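Local atomic coordinates of DUF3120 domain-containing protein (Bordetella pertussis, PDB entry 6RGN), a protein that is a type III secretion effector whose N-terminal domain, the part described here, targets membranes and probably binds the phosphoinositide PIP2. Residues 75-80 / 107-112; 53-58 / 86-91. All blocks are in the same frame, centred on the assembly; numbering follows the deposited sequence. Where two conformers were deposited one is given.

Overall arrangement
Helix 76-90 serves both contacts, contact 1 at its N-terminal end and contact 2 at its C-terminal end, with centres about 19 Å apart and on opposite sides of the centre of this all-helical domain. Contact 1 (75-80 / 107-112) packs two nearly antiparallel helical segments, whereas contact 2 (53-58 / 86-91) docks a segment leaving a 3-10 turn onto a helix end. Both are largely buried, each with a more exposed margin: His108 in the first, Glu56 and Pro57 in the second. The helix pair meets through carbon and an indole face without a hydrogen bond; beside leucine-phenylalanine packing, the irregular segment offers a backbone carbonyl, which a glutamine amide meets with a weak hydrogen bond.

Contact 1 (75-80 / 107-112); sequences SEALRE and NHWEAS
Leu78 lays its CD1 methyl on the indole of Trp109, in a CH-pi contact 3.6 Å from the centroid of the six-membered ring. The methyl stands only 11° off the ring normal, over the face. The two side chains run side by side and point the same way; in each, CG is anti to the backbone N (chi1 -178° in both), which lets the isobutyl branch lie along the flat indole. Leu78 CB continues this cover toward the pyrrole side, 3.9 Å from Trp109 NE1.

Ala77 fills the centre of the interface. Its CB points at the partner helix, 3.9 Å from Trp109 CA, and also touches His108 CD2 and Ser112 OG. So small a residue suits a place where the CA atoms of Ala77 and Trp109 come within 5.0 Å and the axes of the short helical segments approach to 8.8 Å. These segments run nearly antiparallel, at 162°, as in a helical bundle. At the more exposed margin, Ser112 OG turns back to donate to His108 O at 2.6 Å, while Ser112 N reaches that oxygen from the opposite face of the carbonyl plane.

Ser75 is the N-cap of helix 76-90: its OG accepts from Leu78 N at 3.0 Å. The same hydroxyl is hydrogen-bonded to Glu116 OE1, as is Trp109 NE1, so one carboxylate oxygen of helix 114-120 links the cap to the indole. No hydrogen bond joins the segments directly: carbon packing holds them, while the buried polar groups of Ser75 and Trp109 share a third partner.

Contact 2 (53-58 / 86-91); sequences RLLEPN and RQFQAS
Gln89 reaches across to the 53-58 segment, and its NE2 makes a weak hydrogen bond to Glu56 O, 2.8 Å long and bent to 129°. Its CG lies anti to the carbonyl carbon (chi1 -77°), and the chain is extended beyond it, carrying the amide past the backbone of Pro57 while CG passes 3.5 Å from Leu55 O. NE2 also donates to Asn59 O, its stronger partner. At the other end of the amide, OE1 accepts from Arg86 NH2 at 3.0 Å, in the carbonyl plane and on a lone pair. Bonds at both ends fix how the amide is turned. Arg86 itself forms a salt bridge with Asp60.

Here the chain leaves a 3-10 turn that ends at Leu55 and crosses the C-terminal part of helix 76-90 on its way to helix 61-65. Phe88 CG is anti to its backbone N (chi1 -179°), which brings ring atoms CD2 and CE2 to Leu55. The two side chains cross at about a right angle, with CD1 of the leucine 4.0 Å from Phe88 CE2; Leu55 also meets Leu127 and Tyr134 of helix 124-140, so a branched apolar side chain suits this buried place. On the exposed margin the compact Pro57 ring rests against the helix backbone, CB and CG each 3.6 Å from Gln89 O.

Contact 1 (75-80 / 107-112)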
loop_
_atom_site.group_PDB
_atom_site.type_symbol
_atom_site.label_atom_id
_atom_site.label_comp_id
_atom_site.label_asym_id
_atom_site.label_seq_id
_atom_site.Cartn_x
_atom_site.Cartn_y
_atom_site.Cartn_z
ATOM N N SER A 75 8.895 -7.411 -8.213
ATOM C CA SER A 75 9.819 -7.947 -7.184
ATOM C C SER A 75 8.975 -8.585 -6.082
ATOM O O SER A 75 7.797 -8.206 -5.939
ATOM C CB SER A 75 10.683 -6.901 -6.579
ATOM O OG SER A 75 9.880 -5.961 -5.863
ATOM N N GLU A 76 9.588 -9.477 -5.311
ATOM C CA GLU A 76 8.959 -10.128 -4.130
ATOM C C GLU A 76 8.546 -9.003 -3.189
ATOM O O GLU A 76 7.463 -9.086 -2.639
ATOM C CB GLU A 76 9.896 -11.142 -3.451
ATOM C CG GLU A 76 9.301 -11.811 -2.215
ATOM C CD GLU A 76 10.105 -12.979 -1.633
ATOM O OE1 GLU A 76 9.551 -13.742 -0.764
ATOM O OE2 GLU A 76 11.293 -13.166 -2.049
ATOM N N ALA A 77 9.356 -7.959 -3.060
ATOM C CA ALA A 77 9.075 -6.826 -2.142
ATOM C C ALA A 77 7.767 -6.147 -2.578
ATOM O O ALA A 77 6.945 -5.852 -1.704
ATOM C CB ALA A 77 10.196 -5.858 -2.127
ATOM N N LEU A 78 7.576 -5.972 -3.877
ATOM C CA LEU A 78 6.372 -5.272 -4.414
ATOM C C LEU A 78 5.191 -6.242 -4.247
ATOM O O LEU A 78 4.118 -5.754 -3.893
ATOM C CB LEU A 78 6.559 -4.901 -5.879
ATOM C CG LEU A 78 5.385 -4.146 -6.488
ATOM C CD1 LEU A 78 4.882 -3.066 -5.570
ATOM C CD2 LEU A 78 5.702 -3.543 -7.863
ATOM N N ARG A 79 5.348 -7.541 -4.487
ATOM C CA ARG A 79 4.230 -8.520 -4.327
ATOM C C ARG A 79 3.764 -8.540 -2.861
ATOM O O ARG A 79 2.582 -8.561 -2.623
ATOM C CB ARG A 79 4.634 -9.942 -4.692
ATOM C CG ARG A 79 4.815 -10.159 -6.182
ATOM C CD ARG A 79 5.085 -11.646 -6.380
ATOM N NE ARG A 79 6.307 -11.704 -7.147
ATOM C CZ ARG A 79 7.423 -12.365 -6.805
ATOM N NH1 ARG A 79 8.465 -12.290 -7.623
ATOM N NH2 ARG A 79 7.519 -13.078 -5.685
ATOM N N GLU A 80 4.689 -8.412 -1.908
ATOM C CA GLU A 80 4.314 -8.348 -0.471
ATOM C C GLU A 80 3.557 -7.051 -0.184
ATOM O O GLU A 80 2.615 -7.077 0.604
ATOM C CB GLU A 80 5.505 -8.417 0.483
ATOM C CG GLU A 80 5.060 -8.711 1.916
ATOM C CD GLU A 80 4.449 -10.100 2.014
ATOM O OE1 GLU A 80 5.078 -11.021 1.467
ATOM O OE2 GLU A 80 3.316 -10.254 2.581
ATOM N N ASN A 107 8.458 0.480 3.226
ATOM C CA ASN A 107 9.862 0.832 3.519
ATOM C C ASN A 107 10.798 -0.234 2.931
ATOM O O ASN A 107 11.809 0.143 2.304
ATOM C CB ASN A 107 10.093 0.938 5.015
ATOM C CG ASN A 107 9.213 2.015 5.655
ATOM O OD1 ASN A 107 8.760 2.932 4.961
ATOM N ND2 ASN A 107 9.075 1.975 6.972
ATOM N N HIS A 108 10.484 -1.533 3.126
ATOM C CA HIS A 108 11.326 -2.621 2.568
ATOM C C HIS A 108 11.424 -2.485 1.042
ATOM O O HIS A 108 12.513 -2.738 0.500
ATOM C CB HIS A 108 10.811 -3.985 2.969
ATOM C CG HIS A 108 11.581 -5.085 2.302
ATOM N ND1 HIS A 108 12.915 -5.332 2.604
ATOM C CD2 HIS A 108 11.224 -6.037 1.397
ATOM C CE1 HIS A 108 13.373 -6.331 1.858
ATOM N NE2 HIS A 108 12.365 -6.790 1.134
ATOM N N TRP A 109 10.312 -2.199 0.373
ATOM C CA TRP A 109 10.293 -2.051 -1.106
ATOM C C TRP A 109 11.190 -0.870 -1.518
ATOM O O TRP A 109 11.990 -1.023 -2.466
ATOM C CB TRP A 109 8.849 -1.915 -1.589
ATOM C CG TRP A 109 8.699 -1.796 -3.075
ATOM C CD1 TRP A 109 9.492 -2.356 -4.032
ATOM C CD2 TRP A 109 7.782 -0.936 -3.755
ATOM N NE1 TRP A 109 9.100 -1.960 -5.274
ATOM C CE2 TRP A 109 8.067 -1.055 -5.137
ATOM C CE3 TRP A 109 6.728 -0.113 -3.336
ATOM C CZ2 TRP A 109 7.316 -0.389 -6.094
ATOM C CZ3 TRP A 109 5.995 0.542 -4.286
ATOM C CH2 TRP A 109 6.279 0.404 -5.650
ATOM N N GLU A 110 11.017 0.286 -0.848
ATOM C CA GLU A 110 11.814 1.495 -1.136
ATOM C C GLU A 110 13.292 1.230 -0.890
ATOM O O GLU A 110 14.066 1.704 -1.700
ATOM C CB GLU A 110 11.313 2.689 -0.349
ATOM C CG GLU A 110 11.953 4.030 -0.740
ATOM C CD GLU A 110 11.302 5.174 0.056
ATOM O OE1 GLU A 110 10.440 4.872 0.944
ATOM O OE2 GLU A 110 11.603 6.358 -0.242
ATOM N N ALA A 111 13.652 0.531 0.180
ATOM C CA ALA A 111 15.060 0.227 0.489
ATOM C C ALA A 111 15.631 -0.739 -0.548
ATOM O O ALA A 111 16.819 -0.593 -0.829
ATOM C CB ALA A 111 15.169 -0.363 1.863
ATOM N N SER A 112 14.901 -1.791 -0.967
ATOM C CA SER A 112 15.555 -2.999 -1.570
ATOM C C SER A 112 15.434 -3.015 -3.105
ATOM O O SER A 112 16.138 -3.818 -3.782
ATOM C CB SER A 112 14.967 -4.284 -0.975
ATOM O OG SER A 112 13.565 -4.306 -1.291
#

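Contact 2 (53-58 / 86-91)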
loop_
_atom_site.group_PDB
_atom_site.type_symbol
_atom_site.label_atom_id
_atom_site.label_comp_id
_atom_site.label_asym_id
_atom_site.label_seq_id
_atom_site.Cartn_x
_atom_site.Cartn_y
_atom_site.Cartn_z
ATOM N N ARG A 53 -9.436 6.851 0.233
ATOM C CA ARG A 53 -10.098 6.000 -0.794
ATOM C C ARG A 53 -9.134 4.866 -1.150
ATOM O O ARG A 53 -9.618 3.797 -1.453
ATOM C CB ARG A 53 -10.553 6.771 -2.036
ATOM C CG ARG A 53 -9.415 7.146 -2.968
ATOM C CD ARG A 53 -9.837 8.116 -4.071
ATOM N NE ARG A 53 -8.668 8.171 -4.935
ATOM C CZ ARG A 53 -7.574 8.884 -4.695
ATOM N NH1 ARG A 53 -7.485 9.653 -3.617
ATOM N NH2 ARG A 53 -6.546 8.811 -5.522
ATOM N N LEU A 54 -7.823 5.070 -1.014
ATOM C CA LEU A 54 -6.824 4.098 -1.471
ATOM C C LEU A 54 -6.852 2.807 -0.640
ATOM O O LEU A 54 -6.359 1.770 -1.178
ATOM C CB LEU A 54 -5.433 4.722 -1.488
ATOM C CG LEU A 54 -5.182 5.732 -2.604
ATOM C CD1 LEU A 54 -3.766 6.262 -2.510
ATOM C CD2 LEU A 54 -5.429 5.122 -3.983
ATOM N N LEU A 55 -7.394 2.808 0.581
ATOM C CA LEU A 55 -7.498 1.540 1.317
ATOM C C LEU A 55 -8.950 1.180 1.613
ATOM O O LEU A 55 -9.149 0.193 2.357
ATOM C CB LEU A 55 -6.683 1.643 2.592
ATOM C CG LEU A 55 -5.168 1.703 2.376
ATOM C CD1 LEU A 55 -4.551 2.052 3.703
ATOM C CD2 LEU A 55 -4.688 0.374 1.844
ATOM N N GLU A 56 -9.901 1.916 1.065
ATOM C CA GLU A 56 -11.320 1.495 1.000
ATOM C C GLU A 56 -11.335 0.102 0.377
ATOM O O GLU A 56 -10.584 -0.131 -0.574
ATOM C CB GLU A 56 -12.153 2.505 0.222
ATOM C CG GLU A 56 -12.787 3.513 1.157
ATOM C CD GLU A 56 -13.262 4.828 0.569
ATOM O OE1 GLU A 56 -13.797 4.837 -0.587
ATOM O OE2 GLU A 56 -13.106 5.864 1.293
ATOM N N PRO A 57 -12.101 -0.865 0.947
ATOM C CA PRO A 57 -11.897 -2.268 0.619
ATOM C C PRO A 57 -12.056 -2.610 -0.851
ATOM O O PRO A 57 -11.246 -3.381 -1.277
ATOM C CB PRO A 57 -12.944 -2.980 1.483
ATOM C CG PRO A 57 -12.890 -2.127 2.687
ATOM C CD PRO A 57 -12.988 -0.718 2.118
ATOM N N ASN A 58 -12.963 -1.960 -1.578
ATOM C CA ASN A 58 -13.156 -2.205 -3.016
ATOM C C ASN A 58 -12.153 -1.470 -3.915
ATOM O O ASN A 58 -12.202 -1.746 -5.087
ATOM C CB ASN A 58 -14.588 -1.850 -3.423
ATOM C CG ASN A 58 -15.556 -2.861 -2.860
ATOM O OD1 ASN A 58 -15.114 -3.947 -2.428
ATOM N ND2 ASN A 58 -16.849 -2.520 -2.794
ATOM N N ARG A 86 -4.173 -5.613 0.158
ATOM C CA ARG A 86 -5.399 -6.461 0.056
ATOM C C ARG A 86 -5.782 -7.078 1.418
ATOM O O ARG A 86 -7.001 -7.265 1.709
ATOM C CB ARG A 86 -5.212 -7.636 -0.899
ATOM C CG ARG A 86 -4.806 -7.319 -2.333
ATOM C CD ARG A 86 -5.460 -6.098 -2.850
ATOM N NE ARG A 86 -5.719 -6.088 -4.292
ATOM C CZ ARG A 86 -6.369 -5.073 -4.875
ATOM N NH1 ARG A 86 -6.584 -5.143 -6.194
ATOM N NH2 ARG A 86 -6.705 -3.976 -4.122
ATOM N N GLN A 87 -4.788 -7.462 2.211
ATOM C CA GLN A 87 -5.066 -8.074 3.525
ATOM C C GLN A 87 -5.712 -6.987 4.402
ATOM O O GLN A 87 -6.660 -7.304 5.117
ATOM C CB GLN A 87 -3.794 -8.698 4.130
ATOM C CG GLN A 87 -4.098 -9.715 5.214
ATOM C CD GLN A 87 -4.694 -10.979 4.648
ATOM O OE1 GLN A 87 -4.105 -11.590 3.765
ATOM N NE2 GLN A 87 -5.855 -11.370 5.133
ATOM N N PHE A 88 -5.163 -5.775 4.440
ATOM C CA PHE A 88 -5.765 -4.698 5.254
ATOM C C PHE A 88 -7.229 -4.479 4.824
ATOM O O PHE A 88 -8.096 -4.498 5.680
ATOM C CB PHE A 88 -4.881 -3.467 5.273
ATOM C CG PHE A 88 -5.471 -2.372 6.114
ATOM C CD1 PHE A 88 -5.586 -2.490 7.489
ATOM C CD2 PHE A 88 -5.954 -1.248 5.501
ATOM C CE1 PHE A 88 -6.141 -1.470 8.230
ATOM C CE2 PHE A 88 -6.540 -0.248 6.238
ATOM C CZ PHE A 88 -6.650 -0.366 7.614
ATOM N N GLN A 89 -7.475 -4.375 3.517
ATOM C CA GLN A 89 -8.811 -4.186 2.902
ATOM C C GLN A 89 -9.747 -5.318 3.297
ATOM O O GLN A 89 -10.939 -5.043 3.572
ATOM C CB GLN A 89 -8.698 -4.183 1.373
ATOM C CG GLN A 89 -8.163 -2.852 0.884
ATOM C CD GLN A 89 -7.952 -2.792 -0.606
ATOM O OE1 GLN A 89 -7.513 -3.776 -1.232
ATOM N NE2 GLN A 89 -8.370 -1.678 -1.201
ATOM N N ALA A 90 -9.235 -6.551 3.317
ATOM C CA ALA A 90 -10.059 -7.767 3.485
ATOM C C ALA A 90 -10.927 -7.662 4.752
ATOM O O ALA A 90 -12.106 -7.989 4.659
ATOM C CB ALA A 90 -9.166 -8.976 3.520
ATOM N N SER A 91 -10.383 -7.105 5.844
ATOM C CA SER A 91 -11.104 -6.931 7.146
ATOM C C SER A 91 -12.030 -5.708 7.114
ATOM O O SER A 91 -12.863 -5.577 8.012
ATOM C CB SER A 91 -10.176 -6.820 8.292
ATOM O OG SER A 91 -9.267 -5.785 8.012
#